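Local structure of major pilin backbone protein T-antigen, T13 (Streptococcus pyogenes, 6BBT) at residues A[9-14]-A[133-138]; A[33-38]-A[59-64]; A[53-58]-A[88-93]. The protein forms the backbone of the Streptococcus pyogenes pilus as its major pilin subunit, the trypsin-resistant Lancefield T-antigen used in serotyping. One frame throughout, in Å; residues are numbered along the deposited sequence.

Interaction 1: A[9-14]-A[133-138]; sequences KTLPIT and KYVVSK
Leu11 and Val135 carry this contact between strand 10-14 and strand 133-138. Methyl CD1 of Leu11 meets methyl CG1 of Val135 at 3.7 Å, and the two side chains cross at about a right angle. CG of Leu11 anti to the backbone N (chi1 172°) and the turn at chi2 (65°) bring CD1 closer to Val135 than CB is. Val135 is directed toward strand 10-14, CG1 anti to its own backbone N, while its second methyl, CG2, lies 3.9 Å from the carbonyl O of Thr10. That oxygen is buried here and has no hydrogen-bonding partner in the model. Beyond Val135, CB of Ser137 comes within 4.2 Å of Leu11 CD1, and its hydroxyl is hydrogen-bonded to the carbonyl of Lys146. No hydrogen bond joins the two segments. The axes of strands 10-14 and 133-138 approach to 7.4 Å, 31° from parallel, bridged by the two side chains and by Val135 CG2 on the Thr10 carbonyl. Leu11 also packs on Phe82, Phe84 and Ile148, and Leu11 and Val135 touch Val118. Backbone bonds tie Leu11 to Phe82 in strand 77-83 and Thr14 to strand 148-166, whereas strand 131-139 pairs with strand 116-123, so the contact joins two sheets.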
# COMPACT_ATOMS: atom_id res chain seq x y z
N LYS A 9 20.14 -1.14 24.13
CA LYS A 9 20.90 -1.70 23.02
C LYS A 9 20.11 -1.83 21.72
O LYS A 9 20.62 -2.38 20.74
CB LYS A 9 21.42 -3.08 23.42
CG LYS A 9 21.99 -3.13 24.82
CD LYS A 9 22.78 -4.40 25.05
CE LYS A 9 23.58 -4.32 26.34
NZ LYS A 9 22.71 -4.03 27.52
N THR A 10 18.87 -1.33 21.71
CA THR A 10 17.98 -1.49 20.56
C THR A 10 17.48 -0.15 20.08
O THR A 10 17.33 0.80 20.86
CB THR A 10 16.76 -2.35 20.90
OG1 THR A 10 16.01 -1.72 21.94
CG2 THR A 10 17.19 -3.73 21.35
N LEU A 11 17.22 -0.08 18.78
CA LEU A 11 16.65 1.10 18.16
C LEU A 11 15.22 0.76 17.76
O LEU A 11 15.03 -0.05 16.87
CB LEU A 11 17.47 1.46 16.94
CG LEU A 11 16.94 2.56 16.03
CD1 LEU A 11 16.93 3.89 16.76
CD2 LEU A 11 17.81 2.60 14.79
N PRO A 12 14.22 1.35 18.41
CA PRO A 12 12.84 1.15 17.93
C PRO A 12 12.55 1.85 16.60
O PRO A 12 13.11 2.91 16.32
CB PRO A 12 11.97 1.73 19.06
CG PRO A 12 12.87 2.55 19.91
CD PRO A 12 14.26 2.01 19.73
N ILE A 13 11.70 1.23 15.78
CA ILE A 13 11.19 1.80 14.55
C ILE A 13 9.65 1.75 14.61
O ILE A 13 9.07 0.72 14.99
CB ILE A 13 11.62 1.00 13.29
CG1 ILE A 13 13.13 0.75 13.23
CG2 ILE A 13 11.14 1.71 12.02
CD1 ILE A 13 13.99 2.00 13.11
N THR A 14 9.00 2.86 14.26
CA THR A 14 7.55 2.89 14.14
C THR A 14 7.20 3.11 12.68
O THR A 14 7.82 3.91 12.00
CB THR A 14 6.94 4.01 15.00
OG1 THR A 14 7.12 3.67 16.38
CG2 THR A 14 5.40 4.16 14.76
N LYS A 133 25.20 1.54 25.10
CA LYS A 133 24.65 2.15 26.32
C LYS A 133 23.41 3.01 26.04
O LYS A 133 22.39 2.88 26.72
CB LYS A 133 25.72 3.02 27.00
CG LYS A 133 27.05 2.32 27.25
CD LYS A 133 26.90 1.16 28.22
CE LYS A 133 28.23 0.57 28.63
NZ LYS A 133 28.01 -0.53 29.61
N TYR A 134 23.55 3.90 25.06
CA TYR A 134 22.47 4.76 24.56
C TYR A 134 22.38 4.68 23.05
O TYR A 134 23.40 4.50 22.35
CB TYR A 134 22.68 6.21 25.00
N VAL A 135 21.16 4.85 22.55
CA VAL A 135 20.91 4.99 21.12
C VAL A 135 20.15 6.28 20.92
O VAL A 135 19.10 6.47 21.53
CB VAL A 135 20.09 3.81 20.58
CG1 VAL A 135 19.81 3.99 19.10
CG2 VAL A 135 20.82 2.51 20.85
N VAL A 136 20.69 7.18 20.10
CA VAL A 136 20.07 8.48 19.83
C VAL A 136 19.68 8.55 18.37
O VAL A 136 20.50 8.26 17.51
CB VAL A 136 21.03 9.65 20.15
CG1 VAL A 136 20.33 11.00 19.96
CG2 VAL A 136 21.55 9.53 21.59
N SER A 137 18.44 8.96 18.08
CA SER A 137 17.99 9.09 16.69
C SER A 137 17.56 10.50 16.32
O SER A 137 16.99 11.22 17.13
CB SER A 137 16.86 8.09 16.39
OG SER A 137 15.77 8.30 17.26
N LYS A 138 17.84 10.88 15.08
CA LYS A 138 17.43 12.16 14.49
C LYS A 138 17.19 11.96 13.01
O LYS A 138 17.73 11.03 12.41
CB LYS A 138 18.54 13.21 14.61
CG LYS A 138 19.05 13.50 16.01
CD LYS A 138 20.35 14.31 15.96
CE LYS A 138 20.88 14.62 17.35
NZ LYS A 138 22.22 15.29 17.28

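Interaction 2: A[33-38]-A[59-64]; sequences FTIEPD and LTTKAI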
# COMPACT_ATOMS: atom_id res chain seq x y z
N PHE A 33 12.97 -1.72 6.51
CA PHE A 33 13.88 -0.66 6.92
C PHE A 33 15.30 -1.23 6.87
O PHE A 33 15.52 -2.40 7.18
CB PHE A 33 13.50 -0.18 8.31
CG PHE A 33 12.03 -0.03 8.46
CD1 PHE A 33 11.38 0.99 7.80
CD2 PHE A 33 11.28 -1.00 9.12
CE1 PHE A 33 9.99 1.09 7.86
CE2 PHE A 33 9.90 -0.89 9.20
CZ PHE A 33 9.27 0.16 8.57
N THR A 34 16.23 -0.38 6.44
CA THR A 34 17.61 -0.76 6.25
C THR A 34 18.45 0.14 7.15
O THR A 34 18.19 1.33 7.26
CB THR A 34 18.08 -0.53 4.81
OG1 THR A 34 17.16 -1.14 3.91
CG2 THR A 34 19.45 -1.15 4.59
N ILE A 35 19.48 -0.45 7.73
CA ILE A 35 20.50 0.30 8.46
C ILE A 35 21.83 0.02 7.78
O ILE A 35 22.14 -1.13 7.44
CB ILE A 35 20.51 -0.04 9.97
CG1 ILE A 35 21.46 0.90 10.71
CG2 ILE A 35 20.86 -1.49 10.25
CD1 ILE A 35 21.21 0.92 12.19
N GLU A 36 22.59 1.08 7.52
CA GLU A 36 23.93 0.98 6.96
C GLU A 36 24.88 1.94 7.68
O GLU A 36 24.42 2.91 8.29
CB GLU A 36 23.92 1.28 5.46
CG GLU A 36 23.58 2.72 5.10
CD GLU A 36 23.51 2.96 3.60
OE1 GLU A 36 23.49 1.97 2.83
OE2 GLU A 36 23.48 4.14 3.18
N PRO A 37 26.20 1.68 7.62
CA PRO A 37 27.16 2.65 8.18
C PRO A 37 27.09 4.01 7.51
O PRO A 37 26.92 4.10 6.28
CB PRO A 37 28.53 2.00 7.89
CG PRO A 37 28.26 0.55 7.69
CD PRO A 37 26.86 0.44 7.15
N ASP A 38 27.22 5.07 8.30
CA ASP A 38 27.52 6.39 7.77
C ASP A 38 29.03 6.37 7.48
O ASP A 38 29.83 6.49 8.39
CB ASP A 38 27.16 7.50 8.77
CG ASP A 38 27.34 8.90 8.20
OD1 ASP A 38 28.01 9.07 7.15
OD2 ASP A 38 26.82 9.86 8.80
N LEU A 59 25.40 -7.60 12.99
CA LEU A 59 24.18 -6.77 12.96
C LEU A 59 23.25 -7.27 11.88
O LEU A 59 23.63 -7.35 10.71
CB LEU A 59 24.52 -5.30 12.68
CG LEU A 59 23.35 -4.30 12.64
CD1 LEU A 59 22.69 -4.12 14.00
CD2 LEU A 59 23.88 -2.97 12.13
N THR A 60 22.01 -7.58 12.26
CA THR A 60 20.95 -7.79 11.29
C THR A 60 20.59 -6.41 10.74
O THR A 60 20.13 -5.55 11.50
CB THR A 60 19.74 -8.48 11.95
OG1 THR A 60 20.13 -9.80 12.37
CG2 THR A 60 18.56 -8.58 10.98
N THR A 61 20.81 -6.20 9.45
CA THR A 61 20.72 -4.87 8.84
C THR A 61 19.34 -4.54 8.22
O THR A 61 19.18 -3.48 7.63
CB THR A 61 21.82 -4.67 7.78
OG1 THR A 61 21.71 -5.68 6.78
CG2 THR A 61 23.21 -4.74 8.44
N LYS A 62 18.38 -5.46 8.36
CA LYS A 62 17.00 -5.31 7.87
C LYS A 62 16.02 -5.52 9.02
O LYS A 62 16.19 -6.44 9.82
CB LYS A 62 16.68 -6.34 6.78
CG LYS A 62 17.66 -6.42 5.62
CD LYS A 62 17.66 -5.18 4.77
CE LYS A 62 18.36 -5.45 3.45
NZ LYS A 62 18.48 -4.25 2.58
N ALA A 63 15.02 -4.64 9.11
CA ALA A 63 13.87 -4.83 9.97
C ALA A 63 12.59 -4.69 9.10
O ALA A 63 12.57 -3.93 8.13
CB ALA A 63 13.88 -3.80 11.08
N ILE A 64 11.55 -5.45 9.43
CA ILE A 64 10.35 -5.48 8.59
C ILE A 64 9.08 -5.37 9.43
O ILE A 64 9.05 -5.81 10.58
CB ILE A 64 10.28 -6.75 7.70
CG1 ILE A 64 10.04 -8.01 8.53
CG2 ILE A 64 11.54 -6.91 6.86
CD1 ILE A 64 9.85 -9.27 7.69
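Phe33, Ile35 and Thr61 bury the most surface where strand 33-37 runs antiparallel to strand 62-64 and the residues just before it. Phe33 faces Ala63 in a hydrogen-bonded pair gripped from both ends: Phe33 N reaches Ala63 O at 2.8 Å, almost straight and nearly along the C=O axis, and Ala63 N returns to Phe33 O at 3.0 Å, in the carbonyl plane. A chi1 of -43° sets CG of Phe33 beside the backbone N, anti to the carbonyl carbon, and CD2 of the Phe33 ring comes 3.4 Å from Ala63 O and 4.3 Å from Ala63 CB. The ring goes on to Phe150, whose plane is tilted about 15° from its own, and to Ile13.

One further backbone bond, to the loop residue Thr61, continues the pairing past the end of the second strand. Ile35 N donates to Thr61 O at 3.0 Å, the donor standing 26° above the carbonyl plane. CG2 of Ile35 takes the crowded position between its N and carbonyl carbon, which turns this methyl toward CA of Thr61. Ile35 CG2 also lies 3.9 Å from Leu59 CD2. Phe82 and Phe84 continue this apolar surface. Thr61 itself lays CB against the carbonyl O of Ile35, at 3.6 Å.

On the other face, Thr34 and Lys62 form a non-hydrogen-bonded pair, their side chains side by side and pointing the same way; a bend at chi2 brings Lys62 NZ to 3.6 Å from Thr34 OG1, an approach without a hydrogen bond. One face thus turns to the core and the other outward, the two-sided pattern of an antiparallel ladder in a beta-sandwich pilin domain of the Spy0128-like family.

Interaction 3: A[53-58]-A[88-93]; sequences SGETTG and TFSGIG
Hydrogen bonds dominate this meeting of two loops, and most of them converge on the carboxylate of Glu55. The backbone N of Ser90 donates, with an N-H...O angle of 162°, to Glu55 OE1 at 2.9 Å, which accepts through its syn lone pair. Ser90 OG makes weak hydrogen bonds to Glu55 OE2, at 2.9 Å, and to OE1. OG holds the crowded position between its own N and carbonyl carbon (chi1 47°), so the amide and the hydroxyl of one residue address the same carboxylate. The Glu55 chain reaches them by running extended beyond CG. Next to these bonds, Phe89 CA makes a close approach of 3.2 Å to Glu55 OE1. Farther along, Thr88 N donates to Thr57 O at 3.2 Å, nearly along the C=O axis, a purely backbone link between the loops.

Nonpolar contact is slighter. CD1 of Phe89 lies 4.1 Å from CB of Glu55. The buried Phe89 ring leans on Tyr95 and Tyr97 of strand 93-101, while the hydroxyl of Tyr97 bonds the carbonyl of Glu55, so both loops lie against this strand.

The arrangement is a surface meeting of two loops beside strand 93-101 of the Spy0128-like domain, with a glutamate carboxylate accepting from a serine amide and hydroxyl.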
# COMPACT_ATOMS: atom_id res chain seq x y z
N SER A 53 32.37 5.38 11.81
CA SER A 53 31.40 4.71 10.93
C SER A 53 30.80 3.52 11.67
O SER A 53 31.53 2.80 12.36
CB SER A 53 32.05 4.24 9.64
OG SER A 53 32.33 5.34 8.80
N GLY A 54 29.48 3.33 11.57
CA GLY A 54 28.83 2.23 12.28
C GLY A 54 29.42 0.88 11.90
O GLY A 54 29.73 0.66 10.75
N GLU A 55 29.57 -0.01 12.88
CA GLU A 55 30.10 -1.36 12.64
C GLU A 55 28.95 -2.36 12.50
O GLU A 55 28.01 -2.36 13.31
CB GLU A 55 31.10 -1.77 13.74
CG GLU A 55 32.54 -1.37 13.40
CD GLU A 55 33.47 -1.20 14.60
OE1 GLU A 55 33.27 -1.85 15.65
OE2 GLU A 55 34.42 -0.39 14.48
N THR A 56 29.02 -3.21 11.47
CA THR A 56 27.94 -4.11 11.08
C THR A 56 28.21 -5.60 11.30
O THR A 56 27.38 -6.42 10.91
CB THR A 56 27.61 -3.92 9.58
OG1 THR A 56 28.77 -4.21 8.79
CG2 THR A 56 27.15 -2.51 9.30
N THR A 57 29.34 -5.96 11.91
CA THR A 57 29.65 -7.37 12.19
C THR A 57 28.72 -7.91 13.27
O THR A 57 28.78 -7.48 14.42
CB THR A 57 31.13 -7.55 12.63
OG1 THR A 57 31.98 -7.35 11.50
CG2 THR A 57 31.40 -8.96 13.21
N GLY A 58 27.87 -8.87 12.89
CA GLY A 58 26.84 -9.41 13.78
C GLY A 58 25.54 -8.62 13.84
O GLY A 58 24.67 -8.93 14.66
N THR A 88 29.75 -6.95 17.46
CA THR A 88 31.10 -6.86 18.03
C THR A 88 31.73 -5.53 17.63
O THR A 88 32.19 -5.36 16.49
CB THR A 88 32.00 -8.03 17.59
OG1 THR A 88 31.34 -9.27 17.86
CG2 THR A 88 33.34 -8.01 18.35
N PHE A 89 31.74 -4.58 18.56
CA PHE A 89 32.40 -3.29 18.37
C PHE A 89 33.88 -3.40 18.78
O PHE A 89 34.20 -3.92 19.84
CB PHE A 89 31.72 -2.21 19.20
CG PHE A 89 30.30 -1.92 18.78
CD1 PHE A 89 30.04 -1.18 17.63
CD2 PHE A 89 29.22 -2.36 19.56
CE1 PHE A 89 28.73 -0.90 17.25
CE2 PHE A 89 27.90 -2.08 19.18
CZ PHE A 89 27.66 -1.34 18.03
N SER A 90 34.77 -2.88 17.93
CA SER A 90 36.22 -2.94 18.18
C SER A 90 36.73 -2.01 19.29
O SER A 90 37.83 -2.22 19.80
CB SER A 90 36.98 -2.67 16.88
OG SER A 90 36.45 -1.54 16.21
N GLY A 91 35.95 -1.00 19.68
CA GLY A 91 36.33 -0.10 20.77
C GLY A 91 35.21 0.82 21.21
O GLY A 91 34.15 0.85 20.57
N ILE A 92 35.42 1.56 22.29
CA ILE A 92 34.42 2.54 22.76
C ILE A 92 34.28 3.69 21.76
O ILE A 92 35.18 3.95 20.96
CB ILE A 92 34.72 3.13 24.16
CG1 ILE A 92 36.05 3.91 24.20
CG2 ILE A 92 34.70 2.04 25.22
CD1 ILE A 92 36.18 4.81 25.41
N GLY A 93 33.13 4.36 21.82
CA GLY A 93 32.86 5.52 20.96
C GLY A 93 31.41 5.64 20.53
O GLY A 93 30.52 4.97 21.05

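In the fold
All three contacts belong to the Spy0128-like domain and lie on the same side of the chain's centre. Interactions 2 and 3 are nested within the span closed by interaction 1, and their segments alternate along the chain. Centres of interactions 1 and 2 are about 12 Å apart, with Ile13 touching Phe33. Interactions 2 and 3, centres about 14 Å apart, meet through a probable hydrogen bond of Ser53 OG with Asp38 O and packing of Pro37 on Gly54 and Thr56. Interactions 1 and 3 do not touch. Strands 29-37, 62-67 and 131-139 share one sheet and strand 10-17 lies in another, so interaction 1 spans two sheets, interaction 2 lies within one and interaction 3 joins surface loops.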